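Local coordinates for esterase (Staphylococcus aureus subsp. aureus USA300_TCH1516, PDB 3D7R), which probably hydrolyses ester bonds, as a putative esterase of the alpha/beta hydrolase fold whose natural substrate is not established, at residues V72-E77 against R88-R92; L124-Y128 against I314-D319; I202-S208 against L223-N229; L207-I212 against M268-D272. One frame throughout, in Å; residues are numbered along the deposited sequence.

Contact 1 of 4, residues V72-E77 against R88-R92; sequences VKANLE and RFNFR
Asn75 OD1 takes a hydrogen from each of two waters, at 2.7 Å and 2.8 Å, and both lead across to segment 88-92: the nearer water accepts from Arg92 N, just beyond the strand, the other also donates to Asn90 OD1. These bridges lie along the antiparallel hairpin of strands 75-81 and 84-90, beside the asparagines. Asn75 and Asn90 form one hydrogen-bonded pair, with Asn75 N 2.7 Å from Asn90 O, and Glu77 and Arg88 form the next, its Glu77 N to Arg88 O bond nearly straight at 167°. Between them, the non-hydrogen-bonded pair Leu76 and Phe89 projects from the other face. Leu76 CD1 sits over the centre of the Phe89 ring, 3.8 Å from its centroid, in a CH-pi contact, while Val72 CG1 and Ala74 CB come to the ring's edge; Trp116 of helix 113-126 meets the same ring. On the asparagine face, Asn90 holds CG between its backbone N and carbonyl carbon (chi1 51°), which leans the amide toward the facing strand, with ND2 on the side of Glu77. ND2 has its stronger partner in Glu129 OE2 and gives a long bond of 3.3 Å to Glu77 OE2, reached from above the carboxylate plane. Arg88 extends away to salt bridges with Glu129 and Glu160. The hairpin thus separates an aromatic face from one of amides, carboxylates and water, where the arginine probably offsets part of the negative charge.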
loop_
_atom_site.group_PDB
_atom_site.type_symbol
_atom_site.label_atom_id
_atom_site.label_comp_id
_atom_site.label_asym_id
_atom_site.label_seq_id
_atom_site.Cartn_x
_atom_site.Cartn_y
_atom_site.Cartn_z
ATOM N N VAL A 72 11.767 16.287 -7.441
ATOM C CA VAL A 72 12.104 15.176 -6.557
ATOM C C VAL A 72 13.453 15.489 -5.900
ATOM O O VAL A 72 14.450 15.696 -6.586
ATOM C CB VAL A 72 12.139 13.822 -7.328
ATOM C CG1 VAL A 72 12.713 12.645 -6.440
ATOM C CG2 VAL A 72 10.748 13.484 -7.885
ATOM N N LYS A 73 13.467 15.572 -4.572
ATOM C CA LYS A 73 14.655 16.012 -3.874
ATOM C C LYS A 73 15.651 14.879 -3.734
ATOM O O LYS A 73 16.855 15.112 -3.777
ATOM C CB LYS A 73 14.302 16.588 -2.498
ATOM C CG LYS A 73 13.626 17.939 -2.538
ATOM C CD LYS A 73 13.247 18.349 -1.099
ATOM C CE LYS A 73 12.551 19.701 -1.062
ATOM N NZ LYS A 73 11.788 19.875 0.223
ATOM N N ALA A 74 15.155 13.652 -3.565
ATOM C CA ALA A 74 16.046 12.502 -3.488
ATOM C C ALA A 74 16.640 12.267 -4.867
ATOM O O ALA A 74 16.098 12.741 -5.874
ATOM C CB ALA A 74 15.300 11.234 -2.971
ATOM N N ASN A 75 17.772 11.577 -4.914
ATOM C CA ASN A 75 18.296 11.082 -6.189
ATOM C C ASN A 75 17.450 9.915 -6.669
ATOM O O ASN A 75 17.051 9.050 -5.864
ATOM C CB ASN A 75 19.767 10.691 -6.058
ATOM C CG ASN A 75 20.615 11.843 -5.587
ATOM O OD1 ASN A 75 21.126 11.829 -4.461
ATOM N ND2 ASN A 75 20.728 12.884 -6.421
ATOM N N LEU A 76 17.175 9.890 -7.968
ATOM C CA LEU A 76 16.246 8.906 -8.548
ATOM C C LEU A 76 16.935 7.948 -9.519
ATOM O O LEU A 76 17.665 8.378 -10.418
ATOM C CB LEU A 76 15.096 9.633 -9.257
ATOM C CG LEU A 76 13.908 8.848 -9.832
ATOM C CD1 LEU A 76 13.080 8.211 -8.729
ATOM C CD2 LEU A 76 13.037 9.775 -10.657
ATOM N N GLU A 77 16.695 6.654 -9.343
ATOM C CA GLU A 77 17.230 5.637 -10.253
ATOM C C GLU A 77 16.071 5.046 -11.038
ATOM O O GLU A 77 15.095 4.574 -10.445
ATOM C CB GLU A 77 17.929 4.528 -9.459
ATOM C CG GLU A 77 19.172 5.005 -8.768
ATOM C CD GLU A 77 19.836 3.944 -7.908
ATOM O OE1 GLU A 77 19.393 2.785 -7.909
ATOM O OE2 GLU A 77 20.817 4.276 -7.214
ATOM N N ARG A 88 14.047 3.790 -7.881
ATOM C CA ARG A 88 14.642 3.840 -6.552
ATOM C C ARG A 88 14.937 5.282 -6.193
ATOM O O ARG A 88 15.442 6.040 -7.023
ATOM C CB ARG A 88 15.917 3.011 -6.511
ATOM C CG ARG A 88 15.671 1.519 -6.775
ATOM C CD ARG A 88 16.780 0.686 -6.153
ATOM N NE ARG A 88 16.808 -0.689 -6.650
ATOM C CZ ARG A 88 17.614 -1.626 -6.169
ATOM N NH1 ARG A 88 18.427 -1.337 -5.163
ATOM N NH2 ARG A 88 17.603 -2.849 -6.696
ATOM N N PHE A 89 14.599 5.650 -4.964
ATOM C CA PHE A 89 14.906 6.958 -4.431
ATOM C C PHE A 89 15.947 6.766 -3.339
ATOM O O PHE A 89 15.779 5.909 -2.459
ATOM C CB PHE A 89 13.693 7.603 -3.750
ATOM C CG PHE A 89 12.460 7.724 -4.620
ATOM C CD1 PHE A 89 12.021 8.974 -5.047
ATOM C CD2 PHE A 89 11.713 6.591 -4.957
ATOM C CE1 PHE A 89 10.873 9.097 -5.837
ATOM C CE2 PHE A 89 10.566 6.688 -5.725
ATOM C CZ PHE A 89 10.138 7.956 -6.170
ATOM N N ASN A 90 16.993 7.590 -3.362
ATOM C CA ASN A 90 17.895 7.630 -2.227
ATOM C C ASN A 90 18.404 9.047 -1.993
ATOM O O ASN A 90 18.370 9.893 -2.898
ATOM C CB ASN A 90 19.020 6.571 -2.316
ATOM C CG ASN A 90 19.759 6.597 -3.635
ATOM O OD1 ASN A 90 20.322 7.620 -4.030
ATOM N ND2 ASN A 90 19.786 5.458 -4.313
ATOM N N PHE A 91 18.847 9.304 -0.773
ATOM C CA PHE A 91 19.267 10.647 -0.370
ATOM C C PHE A 91 20.620 10.542 0.347
ATOM O O PHE A 91 20.843 9.612 1.143
ATOM C CB PHE A 91 18.200 11.260 0.537
ATOM C CG PHE A 91 18.455 12.715 0.905
ATOM C CD1 PHE A 91 18.520 13.693 -0.069
ATOM C CD2 PHE A 91 18.601 13.085 2.238
ATOM C CE1 PHE A 91 18.745 15.042 0.282
ATOM C CE2 PHE A 91 18.835 14.426 2.601
ATOM C CZ PHE A 91 18.905 15.395 1.619
ATOM N N ARG A 92 21.524 11.468 0.041
ATOM C CA ARG A 92 22.860 11.488 0.649
ATOM C C ARG A 92 23.595 10.142 0.557
ATOM O O ARG A 92 24.331 9.765 1.479
ATOM C CB ARG A 92 22.789 12.016 2.099
ATOM C CG ARG A 92 22.524 13.524 2.134
ATOM C CD ARG A 92 22.220 14.064 3.529
ATOM N NE ARG A 92 21.923 15.497 3.451
ATOM C CZ ARG A 92 21.447 16.221 4.456
ATOM N NH1 ARG A 92 21.207 15.656 5.630
ATOM N NH2 ARG A 92 21.205 17.513 4.278
HETATM O O HOH W 1 21.235 13.333 -2.279
HETATM O O HOH W 2 21.797 9.644 -2.921
#

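Contact 2 of 4, residues L124-Y128 against I314-D319; sequences LSTLY and IAKSID
Tyr128 OH donates a 2.8 Å hydrogen bond to Asp319 OD1, joining the residue just before strand 129-133 to the residue that follows helix 305-318 in this alpha/beta hydrolase fold. The carboxylate oxygen lies at the edge of the ring, near its plane, yet the hydroxyl meets it from above the carboxylate plane, with the two flat groups inclined by 30°. Ile318 covers one face of the same ring. Its CD1 methyl stands 3.8 Å from the centroid of the Tyr128 ring, displaced toward the rim, in a CH-pi contact, and its CG1 packs 3.7 Å from Tyr128 CZ. Ile318 has CG1 anti to the backbone N (chi1 -160°), and this carries the branch forward to the ring as the tyrosine arrives from the opposite direction.

Beside the ring, the last turn of helix 113-126 rests on the other helix. Thr126 CG2 lies 4.1 Å from Ile314 CG2 and also approaches Ala315 CA, while the Ala315 methyl fits against Ser125 O at 3.7 Å from CB. With only a methyl at Ala315 the backbones come close, Thr126 CA and Ala315 CA being 4.9 Å apart. Farther out, Ile99 of strand 98-102 touches Thr126, Tyr128 and Ile318, and Val167 of strand 166-171 touches the last two. The turn into the tyrosine is set by Thr126, whose OG1 bonds to Ile122 O in the helix and accepts from Tyr128 N at 3.2 Å, an ST turn with an N-H...O angle of 169°.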
loop_
_atom_site.group_PDB
_atom_site.type_symbol
_atom_site.label_atom_id
_atom_site.label_comp_id
_atom_site.label_asym_id
_atom_site.label_seq_id
_atom_site.Cartn_x
_atom_site.Cartn_y
_atom_site.Cartn_z
ATOM N N LEU A 124 13.874 11.039 2.396
ATOM C CA LEU A 124 14.632 12.077 3.072
ATOM C C LEU A 124 14.539 11.977 4.594
ATOM O O LEU A 124 15.507 12.318 5.290
ATOM C CB LEU A 124 14.194 13.468 2.586
ATOM C CG LEU A 124 14.984 14.047 1.395
ATOM C CD1 LEU A 124 14.833 13.219 0.130
ATOM C CD2 LEU A 124 14.545 15.494 1.140
ATOM N N SER A 125 13.394 11.506 5.112
ATOM C CA SER A 125 13.234 11.344 6.575
ATOM C C SER A 125 13.866 10.092 7.168
ATOM O O SER A 125 14.412 10.129 8.276
ATOM C CB SER A 125 11.752 11.398 6.972
ATOM O OG SER A 125 11.176 12.607 6.515
ATOM N N THR A 126 13.766 8.970 6.463
ATOM C CA THR A 126 14.260 7.699 6.988
ATOM C C THR A 126 15.717 7.431 6.605
ATOM O O THR A 126 16.426 6.691 7.305
ATOM C CB THR A 126 13.417 6.516 6.479
ATOM O OG1 THR A 126 13.545 6.429 5.056
ATOM C CG2 THR A 126 11.922 6.714 6.847
ATOM N N LEU A 127 16.151 8.020 5.489
ATOM C CA LEU A 127 17.437 7.683 4.872
ATOM C C LEU A 127 17.588 6.197 4.556
ATOM O O LEU A 127 18.695 5.663 4.587
ATOM C CB LEU A 127 18.614 8.196 5.723
ATOM C CG LEU A 127 18.590 9.703 5.965
ATOM C CD1 LEU A 127 19.792 10.120 6.807
ATOM C CD2 LEU A 127 18.561 10.447 4.619
ATOM N N TYR A 128 16.465 5.543 4.256
ATOM C CA TYR A 128 16.453 4.276 3.538
ATOM C C TYR A 128 16.327 4.568 2.040
ATOM O O TYR A 128 15.808 5.616 1.658
ATOM C CB TYR A 128 15.237 3.441 3.951
ATOM C CG TYR A 128 15.325 2.774 5.313
ATOM C CD1 TYR A 128 15.742 3.484 6.446
ATOM C CD2 TYR A 128 14.962 1.444 5.467
ATOM C CE1 TYR A 128 15.800 2.865 7.699
ATOM C CE2 TYR A 128 15.025 0.808 6.720
ATOM C CZ TYR A 128 15.446 1.524 7.819
ATOM O OH TYR A 128 15.509 0.901 9.045
ATOM N N ILE A 314 6.980 7.289 11.300
ATOM C CA ILE A 314 7.686 6.271 10.508
ATOM C C ILE A 314 9.195 6.358 10.758
ATOM O O ILE A 314 9.814 5.352 11.113
ATOM C CB ILE A 314 7.362 6.392 9.003
ATOM C CG1 ILE A 314 5.869 6.082 8.768
ATOM C CG2 ILE A 314 8.266 5.435 8.171
ATOM C CD1 ILE A 314 5.387 6.284 7.344
ATOM N N ALA A 315 9.771 7.559 10.624
ATOM C CA ALA A 315 11.211 7.777 10.814
ATOM C C ALA A 315 11.687 7.370 12.219
ATOM O O ALA A 315 12.706 6.700 12.369
ATOM C CB ALA A 315 11.573 9.242 10.547
ATOM N N LYS A 316 10.944 7.779 13.241
ATOM C CA LYS A 316 11.289 7.434 14.619
ATOM C C LYS A 316 11.179 5.927 14.885
ATOM O O LYS A 316 12.008 5.358 15.593
ATOM C CB LYS A 316 10.413 8.218 15.599
ATOM C CG LYS A 316 10.879 8.158 17.076
ATOM C CD LYS A 316 10.234 6.984 17.821
ATOM C CE LYS A 316 10.984 6.634 19.121
ATOM N NZ LYS A 316 10.873 5.162 19.424
ATOM N N SER A 317 10.167 5.273 14.333
ATOM C CA SER A 317 9.976 3.851 14.636
ATOM C C SER A 317 10.823 2.902 13.767
ATOM O O SER A 317 11.165 1.806 14.207
ATOM C CB SER A 317 8.507 3.474 14.523
ATOM O OG SER A 317 8.068 3.689 13.203
ATOM N N ILE A 318 11.155 3.313 12.546
ATOM C CA ILE A 318 11.786 2.392 11.594
ATOM C C ILE A 318 13.148 1.863 12.063
ATOM O O ILE A 318 13.546 0.758 11.698
ATOM C CB ILE A 318 11.854 2.975 10.156
ATOM C CG1 ILE A 318 12.033 1.835 9.132
ATOM C CG2 ILE A 318 12.938 4.085 10.050
ATOM C CD1 ILE A 318 11.729 2.243 7.685
ATOM N N ASP A 319 13.854 2.622 12.885
ATOM C CA ASP A 319 15.120 2.088 13.399
ATOM C C ASP A 319 15.084 1.443 14.805
ATOM O O ASP A 319 16.139 1.072 15.327
ATOM C CB ASP A 319 16.285 3.077 13.224
ATOM C CG ASP A 319 16.732 3.216 11.759
ATOM O OD1 ASP A 319 16.912 2.191 11.031
ATOM O OD2 ASP A 319 16.910 4.380 11.337
#

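Contact 3 of 4, residues I202-S208 against L223-N229; sequences ILDATLS and LSQFGVN
A chi1 of -168° swings Gln225 CG opposite the backbone N, and the extended chain reaches out from the first turn of helix 225-236, while Asn229, one turn on, has CG beside its backbone N (chi1 -70°). Both amides thereby converge on Thr206 O. Gln225 NE2 donates to Thr206 O at 2.9 Å, nearly in line with the carbonyl bond, whereas Asn229 ND2 approaches Thr206 O from above the carbonyl plane at 3.2 Å. Each amide keeps the oxygen close to its own plane, so two donors on successive helical turns grip one loop carbonyl from different directions. Between these residues Val228 meets Leu207 at about a right angle: Leu207 CD1 packs 3.8 Å from Val228 CB, and Val228 CG1 lies 3.5 Å from Ala205 O. Deeper in, Ile202 CD1 touches Leu223 CD2 at 4.2 Å. The carbonyl belongs to a type I turn, Asp204 to Leu207, braced on its far side by Asp204 OD1. That oxygen accepts from Thr206 OG1 at 2.6 Å and from Thr206 N, the latter an Asx turn, both reaching it from the same face of the carboxylate. Ser224 precedes the helix as its N-cap, OG accepting from Gly227 N. A type I turn with an Asx turn inside it thus presents its carbonyl to the N-capped start of helix 225-236, tying the loop after strand 195-199 to that helix in the alpha/beta hydrolase fold.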
loop_
_atom_site.group_PDB
_atom_site.type_symbol
_atom_site.label_atom_id
_atom_site.label_comp_id
_atom_site.label_asym_id
_atom_site.label_seq_id
_atom_site.Cartn_x
_atom_site.Cartn_y
_atom_site.Cartn_z
ATOM N N ILE A 202 -6.354 -1.757 3.012
ATOM C CA ILE A 202 -7.696 -2.288 2.780
ATOM C C ILE A 202 -7.632 -3.782 3.130
ATOM O O ILE A 202 -7.425 -4.638 2.262
ATOM C CB ILE A 202 -8.173 -2.035 1.312
ATOM C CG1 ILE A 202 -8.216 -0.536 0.995
ATOM C CG2 ILE A 202 -9.558 -2.653 1.070
ATOM C CD1 ILE A 202 -8.347 -0.259 -0.529
ATOM N N LEU A 203 -7.761 -4.077 4.422
ATOM C CA LEU A 203 -7.535 -5.422 4.943
ATOM C C LEU A 203 -8.552 -6.483 4.519
ATOM O O LEU A 203 -8.229 -7.675 4.457
ATOM C CB LEU A 203 -7.404 -5.367 6.469
ATOM C CG LEU A 203 -6.174 -4.535 6.893
ATOM C CD1 LEU A 203 -6.233 -4.130 8.355
ATOM C CD2 LEU A 203 -4.871 -5.274 6.587
ATOM N N ASP A 204 -9.780 -6.047 4.234
ATOM C CA ASP A 204 -10.846 -6.942 3.811
ATOM C C ASP A 204 -11.431 -6.319 2.548
ATOM O O ASP A 204 -12.044 -5.256 2.627
ATOM C CB ASP A 204 -11.887 -7.048 4.942
ATOM C CG ASP A 204 -13.113 -7.895 4.578
ATOM O OD1 ASP A 204 -13.226 -8.393 3.437
ATOM O OD2 ASP A 204 -13.987 -8.042 5.461
ATOM N N ALA A 205 -11.217 -6.955 1.394
ATOM C CA ALA A 205 -11.649 -6.390 0.112
ATOM C C ALA A 205 -13.171 -6.355 -0.086
ATOM O O ALA A 205 -13.662 -5.685 -0.997
ATOM C CB ALA A 205 -10.995 -7.128 -1.058
ATOM N N THR A 206 -13.912 -7.098 0.734
ATOM C CA THR A 206 -15.376 -7.107 0.631
ATOM C C THR A 206 -15.991 -5.851 1.240
ATOM O O THR A 206 -17.094 -5.447 0.840
ATOM C CB THR A 206 -16.017 -8.302 1.352
ATOM O OG1 THR A 206 -15.767 -8.193 2.757
ATOM C CG2 THR A 206 -15.457 -9.624 0.839
ATOM N N LEU A 207 -15.275 -5.252 2.198
ATOM C CA LEU A 207 -15.755 -4.086 2.956
ATOM C C LEU A 207 -17.179 -4.312 3.483
ATOM O O LEU A 207 -18.038 -3.422 3.417
ATOM C CB LEU A 207 -15.642 -2.788 2.122
ATOM C CG LEU A 207 -14.242 -2.175 1.963
ATOM C CD1 LEU A 207 -14.189 -1.206 0.784
ATOM C CD2 LEU A 207 -13.749 -1.490 3.255
ATOM N N SER A 208 -17.395 -5.512 4.022
ATOM C CA SER A 208 -18.701 -5.973 4.484
ATOM C C SER A 208 -18.776 -6.030 6.021
ATOM O O SER A 208 -19.793 -6.433 6.562
ATOM C CB SER A 208 -18.987 -7.369 3.922
ATOM O OG SER A 208 -18.058 -8.306 4.455
ATOM N N LEU A 223 -13.255 5.966 -0.495
ATOM C CA LEU A 223 -13.566 4.561 -0.765
ATOM C C LEU A 223 -15.020 4.366 -1.142
ATOM O O LEU A 223 -15.877 5.112 -0.688
ATOM C CB LEU A 223 -13.223 3.683 0.441
ATOM C CG LEU A 223 -11.719 3.647 0.742
ATOM C CD1 LEU A 223 -11.467 2.814 1.991
ATOM C CD2 LEU A 223 -10.936 3.096 -0.450
ATOM N N SER A 224 -15.267 3.332 -1.951
ATOM C CA SER A 224 -16.580 2.897 -2.372
ATOM C C SER A 224 -16.615 1.373 -2.277
ATOM O O SER A 224 -15.755 0.710 -2.864
ATOM C CB SER A 224 -16.772 3.301 -3.826
ATOM O OG SER A 224 -17.889 2.644 -4.383
ATOM N N GLN A 225 -17.568 0.811 -1.529
ATOM C CA GLN A 225 -17.706 -0.652 -1.474
ATOM C C GLN A 225 -17.892 -1.184 -2.897
ATOM O O GLN A 225 -17.192 -2.092 -3.297
ATOM C CB GLN A 225 -18.879 -1.135 -0.598
ATOM C CG GLN A 225 -18.786 -2.664 -0.336
ATOM C CD GLN A 225 -20.015 -3.296 0.291
ATOM O OE1 GLN A 225 -21.098 -2.721 0.288
ATOM N NE2 GLN A 225 -19.849 -4.506 0.822
ATOM N N PHE A 226 -18.833 -0.608 -3.648
ATOM C CA PHE A 226 -19.038 -0.994 -5.055
ATOM C C PHE A 226 -17.746 -0.952 -5.872
ATOM O O PHE A 226 -17.415 -1.922 -6.552
ATOM C CB PHE A 226 -20.112 -0.110 -5.711
ATOM C CG PHE A 226 -20.445 -0.489 -7.144
ATOM C CD1 PHE A 226 -20.930 -1.766 -7.461
ATOM C CD2 PHE A 226 -20.335 0.460 -8.164
ATOM C CE1 PHE A 226 -21.266 -2.090 -8.775
ATOM C CE2 PHE A 226 -20.654 0.136 -9.481
ATOM C CZ PHE A 226 -21.118 -1.148 -9.784
ATOM N N GLY A 227 -17.033 0.176 -5.828
ATOM C CA GLY A 227 -15.776 0.346 -6.584
ATOM C C GLY A 227 -14.691 -0.660 -6.208
ATOM O O GLY A 227 -14.083 -1.285 -7.078
ATOM N N VAL A 228 -14.456 -0.832 -4.910
ATOM C CA VAL A 228 -13.448 -1.774 -4.422
ATOM C C VAL A 228 -13.845 -3.221 -4.786
ATOM O O VAL A 228 -13.030 -3.973 -5.360
ATOM C CB VAL A 228 -13.184 -1.570 -2.887
ATOM C CG1 VAL A 228 -12.345 -2.688 -2.276
ATOM C CG2 VAL A 228 -12.523 -0.204 -2.638
ATOM N N ASN A 229 -15.099 -3.598 -4.502
ATOM C CA ASN A 229 -15.599 -4.931 -4.892
ATOM C C ASN A 229 -15.337 -5.225 -6.376
ATOM O O ASN A 229 -14.724 -6.239 -6.733
ATOM C CB ASN A 229 -17.110 -5.073 -4.622
ATOM C CG ASN A 229 -17.463 -5.142 -3.119
ATOM O OD1 ASN A 229 -18.641 -5.095 -2.756
ATOM N ND2 ASN A 229 -16.463 -5.246 -2.262
#

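Contact 4 of 4, residues L207-I212 against M268-D272; sequences LSNKDI and MTHPD
A type I turn from Asn209 to Ile212, closed by the bond from Ile212 N to Asn209 O, lies against the N-terminal part of helix 270-282, bringing Asp211 CA to within 6.1 Å of Pro271 CA. Asn209 has a chi1 of -170° that sets its amide opposite the backbone N, where it runs alongside the Asp272 side chain, the two pointing contrary ways, and ND2 donates to Asp272 OD1 at 2.9 Å. The carboxylate oxygen lies near the amide plane of Asn209 but is met from above its own plane, the two groups being inclined by 45°. The other end of the amide turns inward: OD1 accepts from Asp211 N at 2.9 Å, an Asx turn that fixes which way the amide faces. The second oxygen of Asp272 is used as well, since OD2 takes a hydrogen from a water that in turn accepts from Asn209 N. One carboxylate therefore holds both the side chain and, through water, the backbone of Asn209.

Pro271 supplies the apolar surface beneath the turn. Its CG packs 3.8 Å from Ile212 CG1, and its CB lies under the Asn209 amide, 3.7 Å from ND2. Ile212 CD1 continues to Met268 O at 3.4 Å. Met268, a selenomethionine, turns back about its CG-SE bond and brings CE to 3.6 Å from Leu207 CD1. Around this layer, Ile217 of helix 214-219 touches both Ile212 and Met268, Leu216 of that helix touches Pro271, and helix 225-236 covers Leu207, so the loop between strand 195-199 and helix 214-219 is packed among three helices.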
loop_
_atom_site.group_PDB
_atom_site.type_symbol
_atom_site.label_atom_id
_atom_site.label_comp_id
_atom_site.label_asym_id
_atom_site.label_seq_id
_atom_site.Cartn_x
_atom_site.Cartn_y
_atom_site.Cartn_z
ATOM N N LEU A 207 -15.275 -5.252 2.198
ATOM C CA LEU A 207 -15.755 -4.086 2.956
ATOM C C LEU A 207 -17.179 -4.312 3.483
ATOM O O LEU A 207 -18.038 -3.422 3.417
ATOM C CB LEU A 207 -15.642 -2.788 2.122
ATOM C CG LEU A 207 -14.242 -2.175 1.963
ATOM C CD1 LEU A 207 -14.189 -1.206 0.784
ATOM C CD2 LEU A 207 -13.749 -1.490 3.255
ATOM N N SER A 208 -17.395 -5.512 4.022
ATOM C CA SER A 208 -18.701 -5.973 4.484
ATOM C C SER A 208 -18.776 -6.030 6.021
ATOM O O SER A 208 -19.793 -6.433 6.562
ATOM C CB SER A 208 -18.987 -7.369 3.922
ATOM O OG SER A 208 -18.058 -8.306 4.455
ATOM N N ASN A 209 -17.698 -5.642 6.705
ATOM C CA ASN A 209 -17.662 -5.618 8.177
ATOM C C ASN A 209 -18.912 -4.929 8.709
ATOM O O ASN A 209 -19.170 -3.770 8.372
ATOM C CB ASN A 209 -16.402 -4.876 8.663
ATOM C CG ASN A 209 -16.162 -5.025 10.182
ATOM O OD1 ASN A 209 -17.104 -5.052 10.972
ATOM N ND2 ASN A 209 -14.888 -5.110 10.585
ATOM N N LYS A 210 -19.692 -5.627 9.531
ATOM C CA LYS A 210 -20.978 -5.073 9.979
ATOM C C LYS A 210 -20.792 -3.848 10.894
ATOM O O LYS A 210 -21.731 -3.101 11.148
ATOM C CB LYS A 210 -21.889 -6.156 10.599
ATOM C CG LYS A 210 -21.302 -6.868 11.841
ATOM C CD LYS A 210 -22.395 -7.460 12.755
ATOM C CE LYS A 210 -21.800 -8.450 13.755
ATOM N NZ LYS A 210 -20.578 -7.900 14.462
ATOM N N ASP A 211 -19.567 -3.631 11.364
ATOM C CA ASP A 211 -19.273 -2.456 12.190
ATOM C C ASP A 211 -19.041 -1.192 11.360
ATOM O O ASP A 211 -18.844 -0.112 11.915
ATOM C CB ASP A 211 -18.091 -2.713 13.135
ATOM C CG ASP A 211 -18.421 -3.738 14.222
ATOM O OD1 ASP A 211 -19.544 -3.700 14.777
ATOM O OD2 ASP A 211 -17.546 -4.580 14.522
ATOM N N ILE A 212 -19.062 -1.327 10.039
ATOM C CA ILE A 212 -19.056 -0.154 9.163
ATOM C C ILE A 212 -20.472 0.450 9.127
ATOM O O ILE A 212 -21.378 -0.082 8.503
ATOM C CB ILE A 212 -18.566 -0.507 7.745
ATOM C CG1 ILE A 212 -17.124 -1.034 7.796
ATOM C CG2 ILE A 212 -18.673 0.704 6.781
ATOM C CD1 ILE A 212 -16.710 -1.771 6.498
HETATM N N MSE A 268 -13.533 3.933 5.669
HETATM C CA MSE A 268 -14.398 2.757 5.874
HETATM C C MSE A 268 -13.631 1.512 6.307
HETATM O O MSE A 268 -14.229 0.528 6.729
HETATM C CB MSE A 268 -15.139 2.422 4.576
HETATM C CG MSE A 268 -16.402 3.208 4.313
HETATM SE SE MSE A 268 -16.948 2.936 2.413
HETATM C CE MSE A 268 -16.508 1.089 2.226
ATOM N N THR A 269 -12.312 1.559 6.165
ATOM C CA THR A 269 -11.403 0.468 6.561
ATOM C C THR A 269 -11.142 0.468 8.042
ATOM O O THR A 269 -10.467 -0.428 8.548
ATOM C CB THR A 269 -10.030 0.626 5.889
ATOM O OG1 THR A 269 -9.586 1.976 6.067
ATOM C CG2 THR A 269 -10.114 0.345 4.393
ATOM N N HIS A 270 -11.640 1.485 8.744
ATOM C CA HIS A 270 -11.247 1.648 10.143
ATOM C C HIS A 270 -11.683 0.479 11.056
ATOM O O HIS A 270 -10.860 0.003 11.845
ATOM C CB HIS A 270 -11.620 3.033 10.699
ATOM C CG HIS A 270 -11.143 3.263 12.101
ATOM N ND1 HIS A 270 -11.894 2.921 13.208
ATOM C CD2 HIS A 270 -9.984 3.779 12.579
ATOM C CE1 HIS A 270 -11.221 3.225 14.305
ATOM N NE2 HIS A 270 -10.061 3.749 13.948
ATOM N N PRO A 271 -12.956 0.020 10.975
ATOM C CA PRO A 271 -13.290 -1.204 11.723
ATOM C C PRO A 271 -12.372 -2.397 11.453
ATOM O O PRO A 271 -11.990 -3.077 12.406
ATOM C CB PRO A 271 -14.711 -1.520 11.263
ATOM C CG PRO A 271 -15.294 -0.154 10.996
ATOM C CD PRO A 271 -14.155 0.567 10.302
ATOM N N ASP A 272 -12.022 -2.646 10.185
ATOM C CA ASP A 272 -11.071 -3.708 9.837
ATOM C C ASP A 272 -9.681 -3.512 10.423
ATOM O O ASP A 272 -9.044 -4.475 10.854
ATOM C CB ASP A 272 -11.024 -3.938 8.316
ATOM C CG ASP A 272 -12.320 -4.563 7.794
ATOM O OD1 ASP A 272 -12.855 -5.477 8.497
ATOM O OD2 ASP A 272 -12.825 -4.127 6.716
HETATM O O HOH W 3 -14.839 -5.361 5.654
#

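In the fold
The four contacts form two pairs. Contacts 1 and 2, with centres about 15 Å apart, touch where Leu124 and Leu127 pack on Phe91; this joins the edge hairpin to the end of helix 113-126. Contacts 3 and 4, with centres about 9 Å apart, share Leu207 and Ser208. The pairs are well separated: the centres of contacts 1 and 4 are about 37 Å apart. A bound sodium ion lies about 3 Å from the side chain of Arg88 in contact 1. In contact 3, Ile202 has a backbone hydrogen bond with Gly172, in the turn after strand 166-171 where alpha/beta hydrolases usually carry the nucleophile. Within segment 268-272 of contact 4, His270 NE2 is hydrogen-bonded to Asp291 of strand 287-292.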